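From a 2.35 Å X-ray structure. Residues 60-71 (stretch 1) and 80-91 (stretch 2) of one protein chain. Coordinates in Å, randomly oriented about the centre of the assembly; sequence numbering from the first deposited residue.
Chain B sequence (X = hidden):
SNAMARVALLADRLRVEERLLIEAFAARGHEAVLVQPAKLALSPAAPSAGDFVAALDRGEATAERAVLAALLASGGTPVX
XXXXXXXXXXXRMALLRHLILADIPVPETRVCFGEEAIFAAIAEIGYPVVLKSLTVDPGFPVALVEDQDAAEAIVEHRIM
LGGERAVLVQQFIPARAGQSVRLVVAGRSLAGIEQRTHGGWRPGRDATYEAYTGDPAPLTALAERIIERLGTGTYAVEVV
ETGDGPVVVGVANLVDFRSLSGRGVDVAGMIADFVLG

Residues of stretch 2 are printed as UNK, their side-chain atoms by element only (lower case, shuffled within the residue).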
ATOM      1  N   GLU B  60      -8.680   2.342  13.384  1.00 30.37           N
ATOM      2  CA  GLU B  60      -7.452   1.568  13.265  1.00 31.97           C
ATOM      3  C   GLU B  60      -6.721   1.947  11.980  1.00 32.30           C
ATOM      4  O   GLU B  60      -7.338   2.154  10.933  1.00 33.13           O
ATOM      5  CB  GLU B  60      -7.781   0.071  13.278  1.00 35.35           C
ATOM      6  CG  GLU B  60      -6.584  -0.869  13.257  1.00 42.76           C
ATOM      7  CD  GLU B  60      -6.941  -2.263  12.745  1.00 53.56           C
ATOM      8  OE1 GLU B  60      -8.078  -2.454  12.251  1.00 57.60           O
ATOM      9  OE2 GLU B  60      -6.083  -3.170  12.826  1.00 56.30           O
ATOM     10  N   ALA B  61      -5.399   2.056  12.066  1.00 30.80           N
ATOM     11  CA  ALA B  61      -4.611   2.477  10.916  1.00 30.31           C
ATOM     12  C   ALA B  61      -4.551   1.361   9.882  1.00 30.97           C
ATOM     13  O   ALA B  61      -4.053   0.268  10.168  1.00 36.01           O
ATOM     14  CB  ALA B  61      -3.206   2.868  11.359  1.00 29.65           C
ATOM     15  N   THR B  62      -5.049   1.633   8.676  1.00 36.60           N
ATOM     16  CA  THR B  62      -4.973   0.684   7.573  1.00 35.33           C
ATOM     17  C   THR B  62      -4.674   1.438   6.283  1.00 32.17           C
ATOM     18  O   THR B  62      -4.626   2.672   6.257  1.00 33.00           O
ATOM     19  CB  THR B  62      -6.261  -0.127   7.432  1.00 40.11           C
ATOM     20  OG1 THR B  62      -6.091  -1.091   6.386  1.00 53.79           O
ATOM     21  CG2 THR B  62      -7.418   0.786   7.078  1.00 38.47           C
ATOM     22  N   ALA B  63      -4.481   0.681   5.199  1.00 24.26           N
ATOM     23  CA  ALA B  63      -4.038   1.279   3.946  1.00 23.71           C
ATOM     24  C   ALA B  63      -5.062   2.263   3.397  1.00 28.16           C
ATOM     25  O   ALA B  63      -4.698   3.348   2.930  1.00 32.79           O
ATOM     26  CB  ALA B  63      -3.741   0.188   2.917  1.00 27.00           C
ATOM     27  N   GLU B  64      -6.351   1.912   3.447  1.00 30.05           N
ATOM     28  CA  GLU B  64      -7.355   2.790   2.855  1.00 32.50           C
ATOM     29  C   GLU B  64      -7.613   4.035   3.694  1.00 28.84           C
ATOM     30  O   GLU B  64      -8.121   5.031   3.164  1.00 27.51           O
ATOM     31  CB  GLU B  64      -8.667   2.039   2.622  1.00 41.70           C
ATOM     32  CG  GLU B  64      -9.238   1.358   3.844  1.00 59.69           C
ATOM     33  CD  GLU B  64      -8.853  -0.107   3.923  1.00 74.35           C
ATOM     34  OE1 GLU B  64      -7.706  -0.448   3.549  1.00 75.32           O
ATOM     35  OE2 GLU B  64      -9.704  -0.920   4.351  1.00 81.12           O
ATOM     36  N   ARG B  65      -7.277   4.017   4.981  1.00 24.37           N
ATOM     37  CA  ARG B  65      -7.437   5.240   5.757  1.00 26.31           C
ATOM     38  C   ARG B  65      -6.312   6.226   5.484  1.00 25.38           C
ATOM     39  O   ARG B  65      -6.527   7.439   5.567  1.00 32.52           O
ATOM     40  CB  ARG B  65      -7.547   4.907   7.241  1.00 30.87           C
ATOM     41  CG  ARG B  65      -8.754   4.022   7.525  1.00 38.35           C
ATOM     42  CD  ARG B  65      -9.081   3.961   8.986  1.00 46.76           C
ATOM     43  NE  ARG B  65      -9.928   5.070   9.419  1.00 51.12           N
ATOM     44  CZ  ARG B  65     -11.241   4.977   9.609  1.00 45.08           C
ATOM     45  NH1 ARG B  65     -11.865   3.828   9.394  1.00 33.33           N
ATOM     46  NH2 ARG B  65     -11.930   6.033  10.019  1.00 45.35           N
ATOM     47  N   ALA B  66      -5.118   5.736   5.141  1.00 23.44           N
ATOM     48  CA  ALA B  66      -4.101   6.623   4.587  1.00 25.00           C
ATOM     49  C   ALA B  66      -4.552   7.186   3.247  1.00 25.05           C
ATOM     50  O   ALA B  66      -4.316   8.362   2.952  1.00 28.47           O
ATOM     51  CB  ALA B  66      -2.772   5.885   4.441  1.00 21.98           C
ATOM     52  N   VAL B  67      -5.212   6.359   2.431  1.00 26.53           N
ATOM     53  CA  VAL B  67      -5.825   6.842   1.193  1.00 23.46           C
ATOM     54  C   VAL B  67      -6.869   7.908   1.499  1.00 24.61           C
ATOM     55  O   VAL B  67      -6.972   8.919   0.793  1.00 27.12           O
ATOM     56  CB  VAL B  67      -6.433   5.666   0.403  1.00 22.34           C
ATOM     57  CG1 VAL B  67      -7.417   6.171  -0.643  1.00 21.80           C
ATOM     58  CG2 VAL B  67      -5.339   4.838  -0.254  1.00 23.12           C
ATOM     59  N   LEU B  68      -7.656   7.699   2.560  1.00 22.99           N
ATOM     60  CA  LEU B  68      -8.694   8.659   2.921  1.00 24.83           C
ATOM     61  C   LEU B  68      -8.091   9.967   3.417  1.00 26.26           C
ATOM     62  O   LEU B  68      -8.586  11.051   3.082  1.00 29.73           O
ATOM     63  CB  LEU B  68      -9.618   8.057   3.981  1.00 24.32           C
ATOM     64  CG  LEU B  68     -10.689   8.980   4.568  1.00 24.05           C
ATOM     65  CD1 LEU B  68     -11.632   9.470   3.480  1.00 26.38           C
ATOM     66  CD2 LEU B  68     -11.457   8.274   5.670  1.00 21.35           C
ATOM     67  N   ALA B  69      -7.023   9.885   4.218  1.00 19.69           N
ATOM     68  CA  ALA B  69      -6.363  11.093   4.703  1.00 18.42           C
ATOM     69  C   ALA B  69      -5.734  11.879   3.561  1.00 25.24           C
ATOM     70  O   ALA B  69      -5.707  13.115   3.590  1.00 27.63           O
ATOM     71  CB  ALA B  69      -5.305  10.729   5.742  1.00 18.10           C
ATOM     72  N   ALA B  70      -5.218  11.183   2.545  1.00 23.19           N
ATOM     73  CA  ALA B  70      -4.588  11.879   1.426  1.00 21.79           C
ATOM     74  C   ALA B  70      -5.628  12.539   0.533  1.00 24.30           C
ATOM     75  O   ALA B  70      -5.419  13.656   0.047  1.00 29.15           O
ATOM     76  CB  ALA B  70      -3.727  10.908   0.619  1.00 17.52           C
ATOM     77  N   LEU B  71      -6.750  11.859   0.299  1.00 22.93           N
ATOM     78  CA  LEU B  71      -7.816  12.436  -0.513  1.00 24.08           C
ATOM     79  C   LEU B  71      -8.396  13.673   0.155  1.00 27.19           C
ATOM     80  O   LEU B  71      -8.508  14.736  -0.466  1.00 29.94           O
ATOM     81  CB  LEU B  71      -8.909  11.394  -0.756  1.00 21.32           C
ATOM     82  CG  LEU B  71      -8.676  10.423  -1.906  1.00 22.48           C
ATOM     83  CD1 LEU B  71      -9.583   9.216  -1.772  1.00 23.77           C
ATOM     84  CD2 LEU B  71      -8.910  11.134  -3.230  1.00 23.94           C
ATOM     85  N   UNK B  80      -5.775  14.488  10.682  1.00 28.74           N
ATOM     86  CA  UNK B  80      -4.864  13.952  11.682  1.00 24.64           C
ATOM     87  C   UNK B  80      -5.279  12.509  11.942  1.00 29.83           C
ATOM     88  O   UNK B  80      -6.417  12.263  12.340  1.00 36.43           O
ATOM     89  c   UNK B  80      -4.881  14.781  12.975  1.00 24.29           C
ATOM     90  c   UNK B  80      -4.149  14.046  14.088  1.00 20.70           C
ATOM     91  c   UNK B  80      -4.263  16.149  12.732  1.00 20.56           C
ATOM     92  N   UNK B  81      -4.379  11.552  11.724  1.00 24.34           N
ATOM     93  CA  UNK B  81      -3.003  11.817  11.326  1.00 24.77           C
ATOM     94  C   UNK B  81      -2.873  12.183   9.851  1.00 24.88           C
ATOM     95  O   UNK B  81      -3.659  11.730   9.017  1.00 24.65           O
ATOM     96  n   UNK B  81      -2.592   9.312  13.626  1.00 27.26           N
ATOM     97  o   UNK B  81      -1.252  11.104  13.794  1.00 31.70           O
ATOM     98  c   UNK B  81      -1.958  10.358  13.114  1.00 27.38           C
ATOM     99  c   UNK B  81      -2.131  10.597  11.629  1.00 26.01           C
ATOM    100  N   UNK B  82      -1.876  13.015   9.548  1.00 25.12           N
ATOM    101  CA  UNK B  82      -1.585  13.371   8.166  1.00 25.51           C
ATOM    102  C   UNK B  82      -1.302  12.114   7.349  1.00 25.64           C
ATOM    103  O   UNK B  82      -0.866  11.088   7.881  1.00 24.57           O
ATOM    104  n   UNK B  82       3.086  14.232  10.967  1.00 15.25           N
ATOM    105  c   UNK B  82      -0.397  14.330   8.100  1.00 22.23           C
ATOM    106  n   UNK B  82       1.903  15.599   9.540  1.00 20.85           N
ATOM    107  c   UNK B  82       2.062  14.717   8.386  1.00 18.94           C
ATOM    108  c   UNK B  82       2.394  15.344  10.749  1.00 24.55           C
ATOM    109  n   UNK B  82       2.194  16.203  11.744  1.00 23.25           N
ATOM    110  c   UNK B  82       0.950  13.673   8.332  1.00 20.67           C
ATOM    111  N   UNK B  83      -1.564  12.205   6.039  1.00 21.24           N
ATOM    112  CA  UNK B  83      -1.527  11.026   5.177  1.00 19.27           C
ATOM    113  C   UNK B  83      -0.210  10.270   5.312  1.00 23.57           C
ATOM    114  O   UNK B  83      -0.198   9.042   5.475  1.00 29.48           O
ATOM    115  c   UNK B  83      -1.763  11.434   3.721  1.00 15.67           C
ATOM    116  N   UNK B  84       0.912  10.993   5.267  1.00 18.01           N
ATOM    117  CA  UNK B  84       2.219  10.342   5.298  1.00 17.57           C
ATOM    118  C   UNK B  84       2.434   9.578   6.596  1.00 17.42           C
ATOM    119  O   UNK B  84       2.995   8.475   6.588  1.00 21.85           O
ATOM    120  c   UNK B  84       3.325  11.375   5.103  1.00 15.25           C
ATOM    121  N   UNK B  85       2.009  10.152   7.725  1.00 15.86           N
ATOM    122  CA  UNK B  85       2.104   9.442   8.996  1.00 16.20           C
ATOM    123  C   UNK B  85       1.143   8.260   9.035  1.00 19.56           C
ATOM    124  O   UNK B  85       1.515   7.164   9.469  1.00 22.30           O
ATOM    125  c   UNK B  85       1.850   9.676  11.475  1.00 15.89           C
ATOM    126  o   UNK B  85       2.841  11.425  10.162  1.00 24.74           O
ATOM    127  c   UNK B  85       1.832  10.406  10.150  1.00 18.94           C
ATOM    128  N   UNK B  86      -0.092   8.461   8.567  1.00 20.17           N
ATOM    129  CA  UNK B  86      -1.036   7.355   8.472  1.00 21.14           C
ATOM    130  C   UNK B  86      -0.486   6.226   7.614  1.00 25.95           C
ATOM    131  O   UNK B  86      -0.773   5.053   7.878  1.00 30.93           O
ATOM    132  c   UNK B  86      -2.369   7.850   7.912  1.00 19.62           C
ATOM    133  N   UNK B  87       0.310   6.549   6.592  1.00 25.17           N
ATOM    134  CA  UNK B  87       0.934   5.498   5.793  1.00 24.23           C
ATOM    135  C   UNK B  87       1.954   4.712   6.612  1.00 26.36           C
ATOM    136  O   UNK B  87       2.056   3.489   6.473  1.00 25.35           O
ATOM    137  c   UNK B  87       1.584   6.093   4.542  1.00 23.43           C
ATOM    138  c   UNK B  87       0.746   5.933   3.283  1.00 32.10           C
ATOM    139  n   UNK B  87       0.905   7.904   1.783  1.00 41.70           N
ATOM    140  c   UNK B  87       1.402   6.557   2.053  1.00 38.58           C
ATOM    141  n   UNK B  87       1.078  10.198   1.699  1.00 32.84           N
ATOM    142  c   UNK B  87       1.614   9.014   1.965  1.00 40.28           C
ATOM    143  n   UNK B  87       2.862   8.937   2.405  1.00 46.06           N
ATOM    144  N   UNK B  88       2.716   5.393   7.474  1.00 25.32           N
ATOM    145  CA  UNK B  88       3.689   4.688   8.305  1.00 23.97           C
ATOM    146  C   UNK B  88       3.007   3.801   9.341  1.00 23.66           C
ATOM    147  O   UNK B  88       3.550   2.756   9.715  1.00 25.72           O
ATOM    148  c   UNK B  88       6.633   7.160   9.006  1.00 22.61           C
ATOM    149  c   UNK B  88       4.625   5.684   8.994  1.00 23.30           C
ATOM    150  c   UNK B  88       6.391   5.451   7.218  1.00 27.80           C
ATOM    151  c   UNK B  88       5.656   6.414   8.129  1.00 24.71           C
ATOM    152  N   UNK B  89       1.829   4.197   9.822  1.00 22.13           N
ATOM    153  CA  UNK B  89       1.094   3.338  10.742  1.00 22.93           C
ATOM    154  C   UNK B  89       0.473   2.150  10.016  1.00 22.62           C
ATOM    155  O   UNK B  89       0.325   1.075  10.604  1.00 23.98           O
ATOM    156  c   UNK B  89       0.403   5.466  12.111  1.00 22.43           C
ATOM    157  c   UNK B  89      -0.812   6.147  12.718  1.00 21.59           C
ATOM    158  c   UNK B  89       1.467   5.248  13.162  1.00 26.37           C
ATOM    159  c   UNK B  89       0.010   4.140  11.464  1.00 18.75           C
ATOM    160  N   UNK B  90       0.113   2.322   8.747  1.00 24.85           N
ATOM    161  CA  UNK B  90      -0.547   1.277   7.979  1.00 22.08           C
ATOM    162  C   UNK B  90       0.426   0.318   7.318  1.00 22.64           C
ATOM    163  O   UNK B  90       0.052  -0.827   7.034  1.00 25.88           O
ATOM    164  c   UNK B  90      -1.436   1.902   6.902  1.00 18.46           C
ATOM    165  N   UNK B  91       1.658   0.751   7.077  1.00 26.21           N
ATOM    166  CA  UNK B  91       2.636   0.006   6.289  1.00 27.82           C
ATOM    167  C   UNK B  91       3.802  -0.358   7.205  1.00 26.20           C
ATOM    168  O   UNK B  91       4.657   0.484   7.499  1.00 26.27           O
ATOM    169  c   UNK B  91       3.913   0.043   4.099  1.00 37.49           C
ATOM    170  c   UNK B  91       3.092   0.837   5.092  1.00 29.49           C
ATOM    171  o   UNK B  91       4.479  -1.002   4.477  1.00 44.66           O
ATOM    172  o   UNK B  91       3.996   0.473   2.931  1.00 40.49           O
TER
HETATM  173  O   HOH W   1      -1.622   7.652   1.247  1.00 22.96           O

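Position 80 carries three carbons, one on CA and bearing the other two. This fork at the first carbon, directed away from stretch 1, identifies Val80. At position 81, which follows a cis peptide bond, two carbons end in one oxygen and one nitrogen, a carboxamide. Its side chain stays 6.7 Å or more from stretch 1, but its backbone O lies 3.8 Å from CB of Ala69. The residue is Asn81, and its amide group is hydrogen-bonded elsewhere in the structure.

Position 82 has three carbons, a nitrogen, and a carbon bearing two more nitrogens, the guanidinium of an arginine. Arg82 occupies the N-cap position of the following helix, and its CA-to-CB bond points away from stretch 1. Position 83 has a single carbon, CB, which sits 3.7 Å from CB of Ala70 and 4.1 Å from CB of Ala69, while its CA is 3.8 Å from CB of Ala69. The methyl group also lies 3.7 Å from the backbone N of Ala70, so it rests against the backbone of the first helix as well as its side chains. The residue is Ala83.

Position 84 also has one carbon, pointing away from stretch 1; it is Ala84. At position 85 one carbon carries an oxygen and a second carbon, the pattern of a threonine. Thr85 cannot reach stretch 1, but its OG1 accepts a weak hydrogen bond from NH2 of Arg82 (2.9 Å), linking two side chains in the first part of this stretch.

A lone carbon at position 86 points toward stretch 1, with this CB 4.0 Å from CB of Ala66; it marks Ala86. Position 87 repeats the pattern of three carbons, a nitrogen, and a carbon with two nitrogens. The chain leaves sideways, and one of its carbons packs 3.7 Å from CB of Ala66. This is Arg87, and the packing carbon is CG. Its NE donates to a water at 2.6 Å, and this water in turn makes a weak hydrogen bond to O of Ala66 at 3.3 Å.

Position 88 has four carbons forked at the second and lies out of reach of stretch 1: Leu88. Position 89 has the same four-carbon fork, but its CB is 3.5 Å from CB of Ala61; this is Leu89. The single carbon of position 90, CB, approaches C of Thr62 to 3.3 Å and N of Ala63 to 3.7 Å; the residue is Ala90. Position 91 ends two carbons with two oxygens, a carboxylate. Asp91 caps a backbone N just past the stretch.

The two helices run antiparallel at 178°, their axes only 8.2 Å apart. Small side chains permit this closeness: Ala66 faces Ala86 and Ala69 faces Ala83, with CA atoms 5.0 and 4.9 Å apart, respectively. No direct hydrogen bond crosses between the stretches. Alanines account for most of the 395 Å² buried surface, their methyls packing against one another and against backbone, supplemented by the water between Arg87 and Ala66.

Stretch 2, residues 80-91: VNRAATARLLAD
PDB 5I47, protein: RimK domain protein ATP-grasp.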